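Local coordinates for protein Two-component sensor histidine kinase (Nostoc sp., PDB 6OZB) that probably senses light through a GAF domain that holds a bilin chromophore, here phycoerythrobilin, as part of a cyanobacterial phytochrome histidine kinase, at residues A154-W163 and V188-H199. The protein carries 1 engineered substitution. Sequence-based numbering, arbitrary orientation.
Sequences APIFCQDELW and VDQLAVAIAQSH
Ile195 points the end of its longer branch at the face of the Trp163 indole: CD1 stands 3.7 Å from the centroid of the six-membered ring, 9° off the normal, a CH-pi contact. The other branch, CG2, sits beneath the pyrrole side at NE1 and also touches Cys158 SG. With CG1 anti to its carbonyl carbon (chi1 -62°) and CG2 anti to the backbone N, Ile195 brings both branches to the indole while CD1 meets Ile156 CG2 at 3.6 Å, those two side chains crossing at about a right angle. Toward the start of segment 188-199, Ile156 crosses Val188 at a slant, CG1 against CG1. This is the GAF-domain sheet resting on its C-terminal helix 178-201, strand 154-158 running nearly parallel to segment 188-199 of that helix, at 27°. Near the hairpin's type II' turn, Cys158 SG approaches the His199 ring obliquely, 3.2 Å from ND1. One water joins Trp163 NE1 (2.9 Å) to His199 NE2, lying in the plane of both rings. With an alanine in place of Trp163, Ile195 CD1 would probably lose the ring face it packs on, and the water its indole donor. Another water links Phe157 N to Val188 O, whereas Phe157 O, buried against Ala192 CB, finds no hydrogen-bond partner in the model.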
ATOM      1  N   ALA C 154     -11.445  -8.006  13.450  1.00 14.39           N
ATOM      2  CA  ALA C 154     -10.463  -8.897  14.055  1.00 15.29           C
ATOM      3  C   ALA C 154     -11.138 -10.215  14.436  1.00 13.83           C
ATOM      4  O   ALA C 154     -12.224 -10.198  15.036  1.00 16.23           O
ATOM      5  CB  ALA C 154      -9.847  -8.262  15.281  1.00 19.53           C
ATOM      6  N   PRO C 155     -10.515 -11.342  14.100  1.00 15.80           N
ATOM      7  CA  PRO C 155     -11.105 -12.648  14.389  1.00 14.91           C
ATOM      8  C   PRO C 155     -11.012 -13.006  15.850  1.00 19.29           C
ATOM      9  O   PRO C 155     -10.067 -12.610  16.526  1.00 20.21           O
ATOM     10  CB  PRO C 155     -10.276 -13.611  13.543  1.00 19.64           C
ATOM     11  CG  PRO C 155      -8.971 -12.954  13.410  1.00 26.10           C
ATOM     12  CD  PRO C 155      -9.246 -11.480  13.357  1.00 21.57           C
ATOM     13  N   ILE C 156     -11.988 -13.788  16.293  1.00 18.20           N
ATOM     14  CA  ILE C 156     -12.032 -14.359  17.633  1.00 16.66           C
ATOM     15  C   ILE C 156     -11.846 -15.863  17.508  1.00 20.54           C
ATOM     16  O   ILE C 156     -12.578 -16.546  16.755  1.00 17.82           O
ATOM     17  CB  ILE C 156     -13.368 -14.051  18.307  1.00 16.99           C
ATOM     18  CG1 ILE C 156     -13.647 -12.545  18.333  1.00 16.30           C
ATOM     19  CG2 ILE C 156     -13.447 -14.627  19.717  1.00 16.60           C
ATOM     20  CD1 ILE C 156     -15.108 -12.218  18.640  1.00 19.27           C
ATOM     21  N   PHE C 157     -10.897 -16.405  18.268  1.00 20.13           N
ATOM     22  CA  PHE C 157     -10.615 -17.835  18.234  1.00 22.13           C
ATOM     23  C   PHE C 157     -10.982 -18.464  19.564  1.00 35.27           C
ATOM     24  O   PHE C 157     -10.989 -17.803  20.596  1.00 38.76           O
ATOM     25  CB  PHE C 157      -9.150 -18.107  17.904  1.00 26.35           C
ATOM     26  CG  PHE C 157      -8.807 -17.886  16.460  1.00 24.47           C
ATOM     27  CD1 PHE C 157      -8.500 -16.633  15.995  1.00 27.92           C
ATOM     28  CD2 PHE C 157      -8.827 -18.933  15.557  1.00 27.46           C
ATOM     29  CE1 PHE C 157      -8.215 -16.428  14.672  1.00 24.85           C
ATOM     30  CE2 PHE C 157      -8.529 -18.727  14.229  1.00 28.97           C
ATOM     31  CZ  PHE C 157      -8.233 -17.471  13.789  1.00 32.12           C
ATOM     32  N   CYS C 158     -11.312 -19.744  19.529  1.00 32.26           N
ATOM     33  CA  CYS C 158     -11.409 -20.513  20.757  1.00 33.88           C
ATOM     34  C   CYS C 158     -10.499 -21.694  20.538  1.00 37.84           C
ATOM     35  O   CYS C 158     -10.773 -22.556  19.704  1.00 33.62           O
ATOM     36  CB  CYS C 158     -12.851 -20.924  21.065  1.00 32.13           C
ATOM     37  SG  CYS C 158     -12.972 -21.896  22.626  1.00 47.40           S
ATOM     38  N   GLN C 159      -9.390 -21.702  21.274  1.00 44.26           N
ATOM     39  CA  GLN C 159      -8.284 -22.604  20.989  1.00 50.57           C
ATOM     40  C   GLN C 159      -7.865 -22.407  19.524  1.00 49.88           C
ATOM     41  O   GLN C 159      -7.440 -21.306  19.163  1.00 47.31           O
ATOM     42  CB  GLN C 159      -8.682 -24.037  21.325  1.00 60.88           C
ATOM     43  CG  GLN C 159      -9.120 -24.148  22.790  1.00 67.43           C
ATOM     44  CD  GLN C 159      -9.333 -25.572  23.262  1.00 70.69           C
ATOM     45  OE1 GLN C 159     -10.084 -26.334  22.661  1.00 67.13           O
ATOM     46  NE2 GLN C 159      -8.673 -25.933  24.353  1.00 79.03           N
ATOM     47  N   ASP C 160      -8.010 -23.418  18.669  1.00 39.83           N
ATOM     48  CA  ASP C 160      -7.576 -23.264  17.276  1.00 52.84           C
ATOM     49  C   ASP C 160      -8.734 -23.047  16.295  1.00 42.72           C
ATOM     50  O   ASP C 160      -8.522 -22.984  15.088  1.00 48.09           O
ATOM     51  CB  ASP C 160      -6.749 -24.478  16.849  1.00 74.86           C
ATOM     52  CG  ASP C 160      -7.519 -25.772  16.956  1.00 88.25           C
ATOM     53  OD1 ASP C 160      -8.143 -25.992  18.013  1.00 90.81           O
ATOM     54  OD2 ASP C 160      -7.488 -26.576  15.997  1.00 93.52           O
ATOM     55  N   GLU C 161      -9.944 -22.878  16.812  1.00 37.62           N
ATOM     56  CA  GLU C 161     -11.119 -22.772  15.958  1.00 40.25           C
ATOM     57  C   GLU C 161     -11.515 -21.315  15.781  1.00 23.44           C
ATOM     58  O   GLU C 161     -11.548 -20.551  16.742  1.00 25.33           O
ATOM     59  CB  GLU C 161     -12.300 -23.539  16.556  1.00 68.56           C
ATOM     60  CG  GLU C 161     -12.062 -25.038  16.744  1.00 95.06           C
ATOM     61  CD  GLU C 161     -11.991 -25.809  15.436  1.00110.07           C
ATOM     62  OE1 GLU C 161     -12.685 -25.421  14.471  1.00115.26           O
ATOM     63  OE2 GLU C 161     -11.248 -26.816  15.380  1.00111.33           O
ATOM     64  N   LEU C 162     -11.790 -20.934  14.542  1.00 24.31           N
ATOM     65  CA  LEU C 162     -12.321 -19.604  14.269  1.00 27.61           C
ATOM     66  C   LEU C 162     -13.747 -19.542  14.790  1.00 28.41           C
ATOM     67  O   LEU C 162     -14.655 -20.113  14.205  1.00 31.76           O
ATOM     68  CB  LEU C 162     -12.279 -19.292  12.774  1.00 24.06           C
ATOM     69  CG  LEU C 162     -12.856 -17.950  12.347  1.00 22.64           C
ATOM     70  CD1 LEU C 162     -12.121 -16.779  13.032  1.00 22.46           C
ATOM     71  CD2 LEU C 162     -12.832 -17.804  10.845  1.00 31.50           C
ATOM     72  N   TRP C 163     -13.949 -18.754  15.826  1.00 21.59           N
ATOM     73  CA  TRP C 163     -15.209 -18.741  16.546  1.00 16.17           C
ATOM     74  C   TRP C 163     -16.113 -17.609  16.097  1.00 19.25           C
ATOM     75  O   TRP C 163     -17.333 -17.780  16.025  1.00 18.77           O
ATOM     76  CB  TRP C 163     -14.923 -18.604  18.032  1.00 17.28           C
ATOM     77  CG  TRP C 163     -16.115 -18.623  18.958  1.00 17.42           C
ATOM     78  CD1 TRP C 163     -16.602 -19.709  19.626  1.00 19.04           C
ATOM     79  CD2 TRP C 163     -16.934 -17.520  19.343  1.00 20.44           C
ATOM     80  NE1 TRP C 163     -17.672 -19.344  20.401  1.00 17.12           N
ATOM     81  CE2 TRP C 163     -17.893 -18.006  20.248  1.00 16.91           C
ATOM     82  CE3 TRP C 163     -16.942 -16.154  19.029  1.00 16.01           C
ATOM     83  CZ2 TRP C 163     -18.860 -17.190  20.812  1.00 18.33           C
ATOM     84  CZ3 TRP C 163     -17.897 -15.357  19.593  1.00 21.44           C
ATOM     85  CH2 TRP C 163     -18.837 -15.876  20.484  1.00 19.28           C
ATOM     86  N   VAL C 188     -10.159  -9.181  21.602  1.00 14.48           N
ATOM     87  CA  VAL C 188     -10.536 -10.521  21.149  1.00 14.77           C
ATOM     88  C   VAL C 188      -9.757 -11.601  21.898  1.00 17.25           C
ATOM     89  O   VAL C 188     -10.309 -12.674  22.129  1.00 17.99           O
ATOM     90  CB  VAL C 188     -10.394 -10.709  19.601  1.00 17.52           C
ATOM     91  CG1 VAL C 188     -11.279  -9.680  18.881  1.00 18.94           C
ATOM     92  CG2 VAL C 188      -8.978 -10.620  19.106  1.00 18.01           C
ATOM     93  N   ASP C 189      -8.514 -11.337  22.326  1.00 15.35           N
ATOM     94  CA  ASP C 189      -7.765 -12.300  23.152  1.00 14.59           C
ATOM     95  C   ASP C 189      -8.463 -12.517  24.500  1.00 20.18           C
ATOM     96  O   ASP C 189      -8.546 -13.641  24.999  1.00 15.69           O
ATOM     97  CB  ASP C 189      -6.345 -11.828  23.409  1.00 18.11           C
ATOM     98  CG  ASP C 189      -5.446 -11.923  22.167  1.00 29.10           C
ATOM     99  OD1 ASP C 189      -5.860 -12.548  21.159  1.00 26.73           O
ATOM    100  OD2 ASP C 189      -4.336 -11.345  22.204  1.00 27.36           O
ATOM    101  N   GLN C 190      -8.980 -11.436  25.084  1.00 17.63           N
ATOM    102  CA  GLN C 190      -9.680 -11.529  26.368  1.00 20.66           C
ATOM    103  C   GLN C 190     -11.032 -12.228  26.209  1.00 22.32           C
ATOM    104  O   GLN C 190     -11.442 -12.990  27.078  1.00 18.99           O
ATOM    105  CB  GLN C 190      -9.868 -10.134  26.986  1.00 18.59           C
ATOM    106  CG  GLN C 190     -10.463 -10.151  28.428  1.00 14.57           C
ATOM    107  CD  GLN C 190      -9.547 -10.849  29.434  1.00 14.81           C
ATOM    108  OE1 GLN C 190      -8.549 -10.295  29.888  1.00 16.51           O
ATOM    109  NE2 GLN C 190      -9.871 -12.095  29.756  1.00 19.51           N
ATOM    110  N   LEU C 191     -11.732 -11.987  25.107  1.00 19.61           N
ATOM    111  CA  LEU C 191     -12.983 -12.704  24.864  1.00 18.38           C
ATOM    112  C   LEU C 191     -12.739 -14.191  24.659  1.00 19.38           C
ATOM    113  O   LEU C 191     -13.511 -15.036  25.119  1.00 22.05           O
ATOM    114  CB  LEU C 191     -13.715 -12.129  23.639  1.00 20.65           C
ATOM    115  CG  LEU C 191     -14.429 -10.793  23.791  1.00 22.74           C
ATOM    116  CD1 LEU C 191     -14.916 -10.328  22.418  1.00 22.48           C
ATOM    117  CD2 LEU C 191     -15.613 -10.947  24.766  1.00 23.44           C
ATOM    118  N   ALA C 192     -11.647 -14.510  23.983  1.00 17.13           N
ATOM    119  CA  ALA C 192     -11.257 -15.886  23.747  1.00 15.71           C
ATOM    120  C   ALA C 192     -11.088 -16.617  25.075  1.00 19.67           C
ATOM    121  O   ALA C 192     -11.378 -17.823  25.168  1.00 16.82           O
ATOM    122  CB  ALA C 192      -9.999 -15.940  22.957  1.00 24.24           C
ATOM    123  N   VAL C 193     -10.567 -15.908  26.079  1.00 17.12           N
ATOM    124  CA  VAL C 193     -10.444 -16.501  27.414  1.00 16.78           C
ATOM    125  C   VAL C 193     -11.831 -16.764  28.031  1.00 15.28           C
ATOM    126  O   VAL C 193     -12.061 -17.833  28.591  1.00 15.99           O
ATOM    127  CB  VAL C 193      -9.622 -15.605  28.369  1.00 16.65           C
ATOM    128  CG1 VAL C 193      -9.760 -16.068  29.827  1.00 21.19           C
ATOM    129  CG2 VAL C 193      -8.203 -15.582  27.950  1.00 17.76           C
ATOM    130  N   ALA C 194     -12.746 -15.810  27.919  1.00 14.87           N
ATOM    131  CA  ALA C 194     -14.095 -16.006  28.439  1.00 18.41           C
ATOM    132  C   ALA C 194     -14.751 -17.198  27.743  1.00 18.66           C
ATOM    133  O   ALA C 194     -15.406 -18.024  28.368  1.00 16.41           O
ATOM    134  CB  ALA C 194     -14.943 -14.742  28.255  1.00 17.30           C
ATOM    135  N   ILE C 195     -14.609 -17.266  26.425  1.00 15.62           N
ATOM    136  CA  ILE C 195     -15.179 -18.381  25.684  1.00 17.47           C
ATOM    137  C   ILE C 195     -14.581 -19.729  26.097  1.00 18.23           C
ATOM    138  O   ILE C 195     -15.311 -20.699  26.359  1.00 17.22           O
ATOM    139  CB  ILE C 195     -15.011 -18.147  24.165  1.00 19.41           C
ATOM    140  CG1 ILE C 195     -15.769 -16.894  23.749  1.00 17.42           C
ATOM    141  CG2 ILE C 195     -15.498 -19.355  23.401  1.00 19.54           C
ATOM    142  CD1 ILE C 195     -15.216 -16.265  22.439  1.00 19.85           C
ATOM    143  N   ALA C 196     -13.257 -19.822  26.180  1.00 17.78           N
ATOM    144  CA  ALA C 196     -12.633 -21.057  26.637  1.00 21.57           C
ATOM    145  C   ALA C 196     -13.081 -21.488  28.035  1.00 18.75           C
ATOM    146  O   ALA C 196     -13.258 -22.686  28.304  1.00 18.64           O
ATOM    147  CB  ALA C 196     -11.136 -20.923  26.623  1.00 17.83           C
ATOM    148  N   GLN C 197     -13.201 -20.534  28.951  1.00 20.31           N
ATOM    149  CA  GLN C 197     -13.581 -20.890  30.303  1.00 20.42           C
ATOM    150  C   GLN C 197     -14.986 -21.448  30.304  1.00 17.57           C
ATOM    151  O   GLN C 197     -15.257 -22.421  30.970  1.00 18.30           O
ATOM    152  CB  GLN C 197     -13.501 -19.678  31.239  1.00 18.97           C
ATOM    153  CG  GLN C 197     -13.741 -20.038  32.700  1.00 17.34           C
ATOM    154  CD  GLN C 197     -12.637 -20.872  33.283  1.00 22.14           C
ATOM    155  OE1 GLN C 197     -11.464 -20.579  33.107  1.00 19.04           O
ATOM    156  NE2 GLN C 197     -13.009 -21.954  33.952  1.00 27.49           N
ATOM    157  N   SER C 198     -15.861 -20.805  29.533  1.00 18.68           N
ATOM    158  CA  SER C 198     -17.245 -21.257  29.446  1.00 18.87           C
ATOM    159  C   SER C 198     -17.312 -22.666  28.874  1.00 18.18           C
ATOM    160  O   SER C 198     -18.023 -23.505  29.392  1.00 20.36           O
ATOM    161  CB  SER C 198     -18.069 -20.286  28.609  1.00 26.62           C
ATOM    162  OG  SER C 198     -19.438 -20.660  28.627  1.00 24.64           O
ATOM    163  N   HIS C 199     -16.559 -22.944  27.816  1.00 20.63           N
ATOM    164  CA  HIS C 199     -16.533 -24.297  27.281  1.00 23.02           C
ATOM    165  C   HIS C 199     -16.099 -25.333  28.281  1.00 24.71           C
ATOM    166  O   HIS C 199     -16.650 -26.443  28.324  1.00 23.52           O
ATOM    167  CB  HIS C 199     -15.616 -24.373  26.069  1.00 24.39           C
ATOM    168  CG  HIS C 199     -16.150 -23.676  24.865  1.00 33.39           C
ATOM    169  ND1 HIS C 199     -15.431 -23.557  23.698  1.00 54.10           N
ATOM    170  CD2 HIS C 199     -17.339 -23.066  24.639  1.00 44.73           C
ATOM    171  CE1 HIS C 199     -16.152 -22.901  22.804  1.00 53.20           C
ATOM    172  NE2 HIS C 199     -17.314 -22.595  23.350  1.00 45.38           N
TER
HETATM  173  O   HOH W   1      -9.410 -14.553  19.898  1.00 21.08           O
HETATM  174  O   HOH W   2      -8.957 -19.772  23.832  1.00 33.67           O
HETATM  175  O   HOH W   3     -19.197 -20.978  22.274  1.00 30.32           O